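Local atomic coordinates of Old Yellow Enzyme (PDB entry 6AGZ), a protein that is an FMN-dependent oxidoreductase of the old yellow enzyme family that catalyses the asymmetric reduction of enone compounds. Residues 33-38 and 66-71; 76-81 and 110-115. One frame throughout, in Å; residues are numbered along the deposited sequence.

Contact 1. Residues 33-38 and 66-71. With FMN (flavin mononucleotide), chain C.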
loop_
_atom_site.group_PDB
_atom_site.type_symbol
_atom_site.label_atom_id
_atom_site.label_comp_id
_atom_site.label_asym_id
_atom_site.label_seq_id
_atom_site.Cartn_x
_atom_site.Cartn_y
_atom_site.Cartn_z
ATOM N N PRO A 33 -17.839 3.087 17.428
ATOM C CA PRO A 33 -18.141 4.392 18.027
ATOM C C PRO A 33 -19.199 5.126 17.218
ATOM O O PRO A 33 -19.082 5.271 16.001
ATOM C CB PRO A 33 -16.792 5.120 17.994
ATOM C CG PRO A 33 -15.987 4.401 16.957
ATOM C CD PRO A 33 -16.421 2.974 17.047
ATOM N N THR A 34 -20.249 5.577 17.904
ATOM C CA THR A 34 -21.380 6.227 17.249
ATOM C C THR A 34 -21.775 7.453 18.061
ATOM O O THR A 34 -22.340 7.325 19.152
ATOM C CB THR A 34 -22.559 5.265 17.098
ATOM O OG1 THR A 34 -22.112 4.058 16.469
ATOM C CG2 THR A 34 -23.650 5.896 16.247
ATOM N N THR A 35 -21.486 8.633 17.522
ATOM C CA THR A 35 -21.798 9.884 18.200
ATOM C C THR A 35 -23.303 10.130 18.194
ATOM O O THR A 35 -23.953 10.029 17.149
ATOM C CB THR A 35 -21.068 11.041 17.518
ATOM O OG1 THR A 35 -19.655 10.909 17.729
ATOM C CG2 THR A 35 -21.544 12.376 18.065
ATOM N N ARG A 36 -23.855 10.459 19.364
ATOM C CA ARG A 36 -25.290 10.686 19.506
ATOM C C ARG A 36 -25.659 11.987 20.204
ATOM O O ARG A 36 -26.813 12.415 20.082
ATOM C CB ARG A 36 -25.946 9.521 20.266
ATOM C CG ARG A 36 -25.708 8.151 19.648
ATOM C CD ARG A 36 -26.229 8.076 18.221
ATOM N NE ARG A 36 -27.640 8.439 18.130
ATOM C CZ ARG A 36 -28.644 7.607 18.391
ATOM N NH1 ARG A 36 -28.394 6.360 18.765
ATOM N NH2 ARG A 36 -29.898 8.023 18.280
ATOM N N PHE A 37 -24.737 12.620 20.936
ATOM C CA PHE A 37 -24.975 13.912 21.589
ATOM C C PHE A 37 -26.101 13.826 22.621
ATOM O O PHE A 37 -27.013 14.655 22.651
ATOM C CB PHE A 37 -25.267 15.006 20.559
ATOM C CG PHE A 37 -24.111 15.307 19.651
ATOM C CD1 PHE A 37 -22.827 15.427 20.157
ATOM C CD2 PHE A 37 -24.309 15.464 18.289
ATOM C CE1 PHE A 37 -21.762 15.705 19.321
ATOM C CE2 PHE A 37 -23.247 15.740 17.447
ATOM C CZ PHE A 37 -21.973 15.863 17.964
ATOM N N ARG A 38 -26.028 12.810 23.482
ATOM C CA ARG A 38 -26.967 12.660 24.587
ATOM C C ARG A 38 -26.306 12.903 25.940
ATOM O O ARG A 38 -26.821 12.454 26.969
ATOM C CB ARG A 38 -27.628 11.282 24.553
ATOM C CG ARG A 38 -28.997 11.264 23.881
ATOM C CD ARG A 38 -28.899 11.496 22.381
ATOM N NE ARG A 38 -30.181 11.295 21.710
ATOM C CZ ARG A 38 -30.329 11.194 20.393
ATOM N NH1 ARG A 38 -29.272 11.272 19.597
ATOM N NH2 ARG A 38 -31.534 11.014 19.869
ATOM N N THR A 66 -17.520 3.169 22.744
ATOM C CA THR A 66 -18.273 4.366 23.068
ATOM C C THR A 66 -18.251 5.353 21.909
ATOM O O THR A 66 -17.375 5.323 21.041
ATOM C CB THR A 66 -17.707 5.055 24.308
ATOM O OG1 THR A 66 -16.463 5.687 23.978
ATOM C CG2 THR A 66 -17.478 4.052 25.414
ATOM N N GLU A 67 -19.246 6.235 21.911
ATOM C CA GLU A 67 -19.200 7.439 21.099
ATOM C C GLU A 67 -17.867 8.149 21.293
ATOM O O GLU A 67 -17.270 8.107 22.374
ATOM C CB GLU A 67 -20.349 8.363 21.497
ATOM C CG GLU A 67 -20.376 8.618 22.997
ATOM C CD GLU A 67 -21.753 8.956 23.520
ATOM O OE1 GLU A 67 -22.117 10.150 23.509
ATOM O OE2 GLU A 67 -22.471 8.023 23.941
ATOM N N ALA A 68 -17.389 8.788 20.229
ATOM C CA ALA A 68 -16.125 9.508 20.294
ATOM C C ALA A 68 -16.158 10.542 21.414
ATOM O O ALA A 68 -17.045 11.399 21.461
ATOM C CB ALA A 68 -15.836 10.174 18.953
ATOM N N THR A 69 -15.186 10.454 22.318
ATOM C CA THR A 69 -15.199 11.191 23.574
ATOM C C THR A 69 -14.012 12.140 23.630
ATOM O O THR A 69 -12.870 11.727 23.397
ATOM C CB THR A 69 -15.164 10.224 24.764
ATOM O OG1 THR A 69 -16.365 9.440 24.781
ATOM C CG2 THR A 69 -15.039 10.980 26.073
ATOM N N PHE A 70 -14.285 13.406 23.941
ATOM C CA PHE A 70 -13.224 14.398 24.066
ATOM C C PHE A 70 -12.295 14.043 25.220
ATOM O O PHE A 70 -12.747 13.753 26.332
ATOM C CB PHE A 70 -13.824 15.789 24.288
ATOM C CG PHE A 70 -14.793 16.216 23.221
ATOM C CD1 PHE A 70 -14.531 15.968 21.884
ATOM C CD2 PHE A 70 -15.970 16.867 23.558
ATOM C CE1 PHE A 70 -15.424 16.361 20.903
ATOM C CE2 PHE A 70 -16.867 17.261 22.583
ATOM C CZ PHE A 70 -16.595 17.008 21.254
ATOM N N GLY A 71 -10.987 14.068 24.953
ATOM C CA GLY A 71 -10.021 13.825 26.009
ATOM C C GLY A 71 -9.831 15.007 26.933
ATOM O O GLY A 71 -9.465 14.831 28.100
HETATM N N1 FMN C . -17.148 6.715 13.732
HETATM C C2 FMN C . -16.151 7.076 14.619
HETATM O O2 FMN C . -15.011 6.635 14.475
HETATM N N3 FMN C . -16.427 7.932 15.665
HETATM C C4 FMN C . -17.703 8.428 15.828
HETATM O O4 FMN C . -17.958 9.191 16.758
HETATM C C4A FMN C . -18.706 8.066 14.938
HETATM N N5 FMN C . -19.978 8.564 15.103
HETATM C C5A FMN C . -20.979 8.207 14.227
HETATM C C6 FMN C . -22.260 8.714 14.401
HETATM C C7 FMN C . -23.275 8.361 13.522
HETATM C C7M FMN C . -24.657 8.907 13.713
HETATM C C8 FMN C . -23.009 7.500 12.465
HETATM C C8M FMN C . -24.104 7.118 11.514
HETATM C C9 FMN C . -21.728 6.996 12.290
HETATM C C9A FMN C . -20.708 7.345 13.171
HETATM N N10 FMN C . -19.428 6.846 13.000
HETATM C C10 FMN C . -18.428 7.207 13.884
HETATM C "C1'" FMN C . -19.130 5.904 11.868
HETATM C "C2'" FMN C . -19.499 4.492 12.331
HETATM O "O2'" FMN C . -18.693 4.141 13.435
HETATM C "C3'" FMN C . -19.363 3.440 11.232
HETATM O "O3'" FMN C . -18.017 3.333 10.828
HETATM C "C4'" FMN C . -20.244 3.780 10.034
HETATM O "O4'" FMN C . -21.537 4.124 10.480
HETATM C "C5'" FMN C . -20.359 2.611 9.065
HETATM O "O5'" FMN C . -20.818 1.469 9.755
HETATM P P FMN C . -22.309 0.917 9.500
HETATM O O1P FMN C . -22.517 0.728 8.016
HETATM O O2P FMN C . -22.492 -0.405 10.205
HETATM O O3P FMN C . -23.302 1.917 10.039
HETATM O O HOH W 1 -19.376 11.633 20.392
HETATM O O HOH W 2 -21.979 11.621 21.494
HETATM O O HOH W 3 -24.486 10.471 23.887
#

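Contact 2. Residues 76-81 and 110-115. With FMN (flavin mononucleotide), chain C.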
loop_
_atom_site.group_PDB
_atom_site.type_symbol
_atom_site.label_atom_id
_atom_site.label_comp_id
_atom_site.label_asym_id
_atom_site.label_seq_id
_atom_site.Cartn_x
_atom_site.Cartn_y
_atom_site.Cartn_z
ATOM N N GLY A 76 -12.294 19.356 22.019
ATOM C CA GLY A 76 -13.606 19.569 21.436
ATOM C C GLY A 76 -13.678 20.787 20.534
ATOM O O GLY A 76 -12.669 21.190 19.954
ATOM N N LEU A 77 -14.865 21.378 20.406
ATOM C CA LEU A 77 -16.058 20.922 21.117
ATOM C C LEU A 77 -17.291 20.873 20.218
ATOM O O LEU A 77 -17.404 21.630 19.254
ATOM C CB LEU A 77 -16.355 21.837 22.311
ATOM C CG LEU A 77 -15.428 21.856 23.527
ATOM C CD1 LEU A 77 -15.713 23.082 24.377
ATOM C CD2 LEU A 77 -15.603 20.589 24.345
ATOM N N TYR A 78 -18.210 19.969 20.547
ATOM C CA TYR A 78 -19.572 19.982 20.039
ATOM C C TYR A 78 -20.521 20.010 21.228
ATOM O O TYR A 78 -20.230 19.436 22.281
ATOM C CB TYR A 78 -19.876 18.758 19.161
ATOM C CG TYR A 78 -19.122 18.714 17.851
ATOM C CD1 TYR A 78 -18.917 19.866 17.102
ATOM C CD2 TYR A 78 -18.620 17.515 17.361
ATOM C CE1 TYR A 78 -18.228 19.824 15.903
ATOM C CE2 TYR A 78 -17.932 17.464 16.164
ATOM C CZ TYR A 78 -17.738 18.620 15.439
ATOM O OH TYR A 78 -17.053 18.571 14.248
ATOM N N GLN A 79 -21.652 20.692 21.067
ATOM C CA GLN A 79 -22.594 20.799 22.172
ATOM C C GLN A 79 -23.134 19.422 22.542
ATOM O O GLN A 79 -23.505 18.628 21.670
ATOM C CB GLN A 79 -23.736 21.757 21.822
ATOM C CG GLN A 79 -24.524 21.403 20.575
ATOM C CD GLN A 79 -25.543 22.467 20.217
ATOM O OE1 GLN A 79 -26.310 22.920 21.068
ATOM N NE2 GLN A 79 -25.554 22.876 18.953
ATOM N N ASN A 80 -23.131 19.131 23.845
ATOM C CA ASN A 80 -23.631 17.872 24.398
ATOM C C ASN A 80 -22.806 16.672 23.939
ATOM O O ASN A 80 -23.305 15.545 23.887
ATOM C CB ASN A 80 -25.114 17.671 24.067
ATOM C CG ASN A 80 -25.980 18.793 24.601
ATOM O OD1 ASN A 80 -26.085 19.855 23.988
ATOM N ND2 ASN A 80 -26.602 18.566 25.753
ATOM N N GLY A 81 -21.539 16.901 23.610
ATOM C CA GLY A 81 -20.616 15.817 23.356
ATOM C C GLY A 81 -20.107 15.211 24.644
ATOM O O GLY A 81 -20.366 15.700 25.754
ATOM N N GLN A 110 -13.459 5.375 22.612
ATOM C CA GLN A 110 -12.753 6.084 21.555
ATOM C C GLN A 110 -12.516 7.524 21.992
ATOM O O GLN A 110 -13.438 8.193 22.469
ATOM C CB GLN A 110 -13.540 6.049 20.245
ATOM C CG GLN A 110 -12.749 6.570 19.055
ATOM C CD GLN A 110 -13.617 6.836 17.841
ATOM O OE1 GLN A 110 -14.656 7.486 17.939
ATOM N NE2 GLN A 110 -13.192 6.335 16.686
ATOM N N LEU A 111 -11.281 7.993 21.835
ATOM C CA LEU A 111 -10.906 9.350 22.211
ATOM C C LEU A 111 -10.970 10.262 20.993
ATOM O O LEU A 111 -10.389 9.951 19.948
ATOM C CB LEU A 111 -9.505 9.384 22.822
ATOM C CG LEU A 111 -9.345 8.723 24.191
ATOM C CD1 LEU A 111 -7.939 8.958 24.732
ATOM C CD2 LEU A 111 -10.397 9.229 25.169
ATOM N N TRP A 112 -11.657 11.391 21.141
ATOM C CA TRP A 112 -11.923 12.310 20.044
ATOM C C TRP A 112 -11.064 13.560 20.178
ATOM O O TRP A 112 -10.801 14.030 21.290
ATOM C CB TRP A 112 -13.402 12.705 20.022
ATOM C CG TRP A 112 -13.975 12.931 18.653
ATOM C CD1 TRP A 112 -13.339 12.780 17.456
ATOM C CD2 TRP A 112 -15.313 13.341 18.348
ATOM N NE1 TRP A 112 -14.199 13.071 16.423
ATOM C CE2 TRP A 112 -15.419 13.414 16.944
ATOM C CE3 TRP A 112 -16.435 13.642 19.125
ATOM C CZ2 TRP A 112 -16.597 13.788 16.305
ATOM C CZ3 TRP A 112 -17.604 14.011 18.488
ATOM C CH2 TRP A 112 -17.676 14.081 17.093
ATOM N N ASN A 113 -10.630 14.092 19.038
ATOM C CA ASN A 113 -9.975 15.396 18.986
ATOM C C ASN A 113 -10.373 16.044 17.672
ATOM O O ASN A 113 -10.045 15.524 16.601
ATOM C CB ASN A 113 -8.454 15.272 19.099
ATOM C CG ASN A 113 -7.782 16.599 19.409
ATOM O OD1 ASN A 113 -8.269 17.662 19.021
ATOM N ND2 ASN A 113 -6.662 16.542 20.118
ATOM N N LEU A 114 -11.075 17.175 17.754
ATOM C CA LEU A 114 -11.757 17.716 16.584
ATOM C C LEU A 114 -10.810 18.460 15.650
ATOM O O LEU A 114 -10.880 18.284 14.428
ATOM C CB LEU A 114 -12.897 18.633 17.026
ATOM C CG LEU A 114 -14.011 17.942 17.814
ATOM C CD1 LEU A 114 -15.174 18.887 18.062
ATOM C CD2 LEU A 114 -14.480 16.698 17.080
ATOM N N GLY A 115 -9.928 19.295 16.193
ATOM C CA GLY A 115 -9.090 20.103 15.325
ATOM C C GLY A 115 -9.913 21.152 14.601
ATOM O O GLY A 115 -10.785 21.805 15.184
HETATM N N1 FMN C . -17.148 6.715 13.732
HETATM C C2 FMN C . -16.151 7.076 14.619
HETATM O O2 FMN C . -15.011 6.635 14.475
HETATM N N3 FMN C . -16.427 7.932 15.665
HETATM C C4 FMN C . -17.703 8.428 15.828
HETATM O O4 FMN C . -17.958 9.191 16.758
HETATM C C4A FMN C . -18.706 8.066 14.938
HETATM N N5 FMN C . -19.978 8.564 15.103
HETATM C C5A FMN C . -20.979 8.207 14.227
HETATM C C6 FMN C . -22.260 8.714 14.401
HETATM C C7 FMN C . -23.275 8.361 13.522
HETATM C C7M FMN C . -24.657 8.907 13.713
HETATM C C8 FMN C . -23.009 7.500 12.465
HETATM C C8M FMN C . -24.104 7.118 11.514
HETATM C C9 FMN C . -21.728 6.996 12.290
HETATM C C9A FMN C . -20.708 7.345 13.171
HETATM N N10 FMN C . -19.428 6.846 13.000
HETATM C C10 FMN C . -18.428 7.207 13.884
HETATM C "C1'" FMN C . -19.130 5.904 11.868
HETATM C "C2'" FMN C . -19.499 4.492 12.331
HETATM O "O2'" FMN C . -18.693 4.141 13.435
HETATM C "C3'" FMN C . -19.363 3.440 11.232
HETATM O "O3'" FMN C . -18.017 3.333 10.828
HETATM C "C4'" FMN C . -20.244 3.780 10.034
HETATM O "O4'" FMN C . -21.537 4.124 10.480
HETATM C "C5'" FMN C . -20.359 2.611 9.065
HETATM O "O5'" FMN C . -20.818 1.469 9.755
HETATM P P FMN C . -22.309 0.917 9.500
HETATM O O1P FMN C . -22.517 0.728 8.016
HETATM O O2P FMN C . -22.492 -0.405 10.205
HETATM O O3P FMN C . -23.302 1.917 10.039
HETATM O O HOH W 4 -10.200 20.543 18.974
#

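Contact 1. Residues 33-38 and 66-71
E67 lays its CB against the peptide between T34 and T35, 3.2 Å from T34 O, and its carboxylate reaches out toward F37. CG lies between the backbone N and the carbonyl carbon (chi1 52°), and from there the chain extends to OE2, hydrogen-bonded to Y53 OH, and OE1, hydrogen-bonded to N39 ND2. A buried glutamate suits this place because each carboxylate oxygen has a hydrogen-bond partner; waters near F37 N and R38 N also approach OE1, though their short distances are doubtful.

P33 packs its ring between backbone and flavin: CB is 3.1 Å from T66 O, while CG lies 3.5 Å from FMN O2. Its carbonyl accepts a hydrogen bond from the ribityl O2' at 2.8 Å. T35 turns OG1 anti to its own carbonyl carbon (chi1 -68°), the position from which it donates to FMN O4 at 2.6 Å. The same hydroxyl accepts from a water that also donates to A68 O, so one threonine is tied to the cofactor and, through the water, to the backbone of A68. A small residue suits position 68, since its CB already comes within 3.2 Å of FMN O4. No direct hydrogen bond joins the segments, which meet through packing, water and cofactor. This is the flavin site of a TIM barrel, built at the C-terminal ends of adjacent parallel strands.

Contact 2. Residues 76-81 and 110-115
A cis peptide bond joins G76 to L77, and the L114 CD1 methyl presses against it, 3.4 Å from L77 N. The bond lies in the loop that follows strand 63-70 of the TIM barrel and folds against the C-terminal end of the next strand, 106-112. Glycine fits at 76 because a beta carbon there would run into L77 CD2.

L114 carries the contact with both branches. CD1 sits over the centre of the Y78 ring in a CH-pi contact, 3.6 Å from the ring centroid, while CD2 lies over the centre of one face of the W112 indole and also touches Y78 CE2. A branched aliphatic chain suits this fork, since it can meet both rings at once.

The two rings also meet directly as an offset edge-to-face pair, the edge of Y78 turned toward the face of W112, planes at 65° and centroids 5.4 Å apart, with Y78 CE2 reaching W112 CH2 at 3.5 Å. Y78 has CG anti to its carbonyl carbon (chi1 -67°), which starts the ring toward the strand end, and its hydroxyl is hydrogen-bonded to A117 O. An alanine in place of Y78 would probably open a gap beside L114 and W112 and leave A117 O without its hydroxyl partner. From Y78 to G81 the chain makes a type II turn, closed by G81 N bonded to Y78 O, and N80 takes the positive phi that asparagine tolerates well.

W112 is flanked by F70 and H187 too, so the strand end is richly aromatic. Two residues earlier, the extended side chain of Q110 brings its amide to the flavin: OE1 accepts from FMN N3 at 2.9 Å, while NE2 donates to FMN O2 at 2.9 Å, nearly straight at 169°.

Overall arrangement
Contact 1 closes before contact 2 opens along the chain, and their centres lie about 8 Å apart. Both stand at the C-terminal side of one eight-stranded parallel barrel, on the neighbouring strands 63-70 and 106-112. Probable backbone hydrogen bonds join those strands where the contacts touch: T69 O to W112 N at 2.6 Å and T69 N to Q110 O at 2.9 Å. Q110 OE1 also packs against the beta carbons of P33 and A68. Successive strand ends thus contribute in turn to one FMN site: P33, T34, T35 and A68 line the FMN pocket, 110-115 add a glutamine, and the 76-81 loop packs farther out.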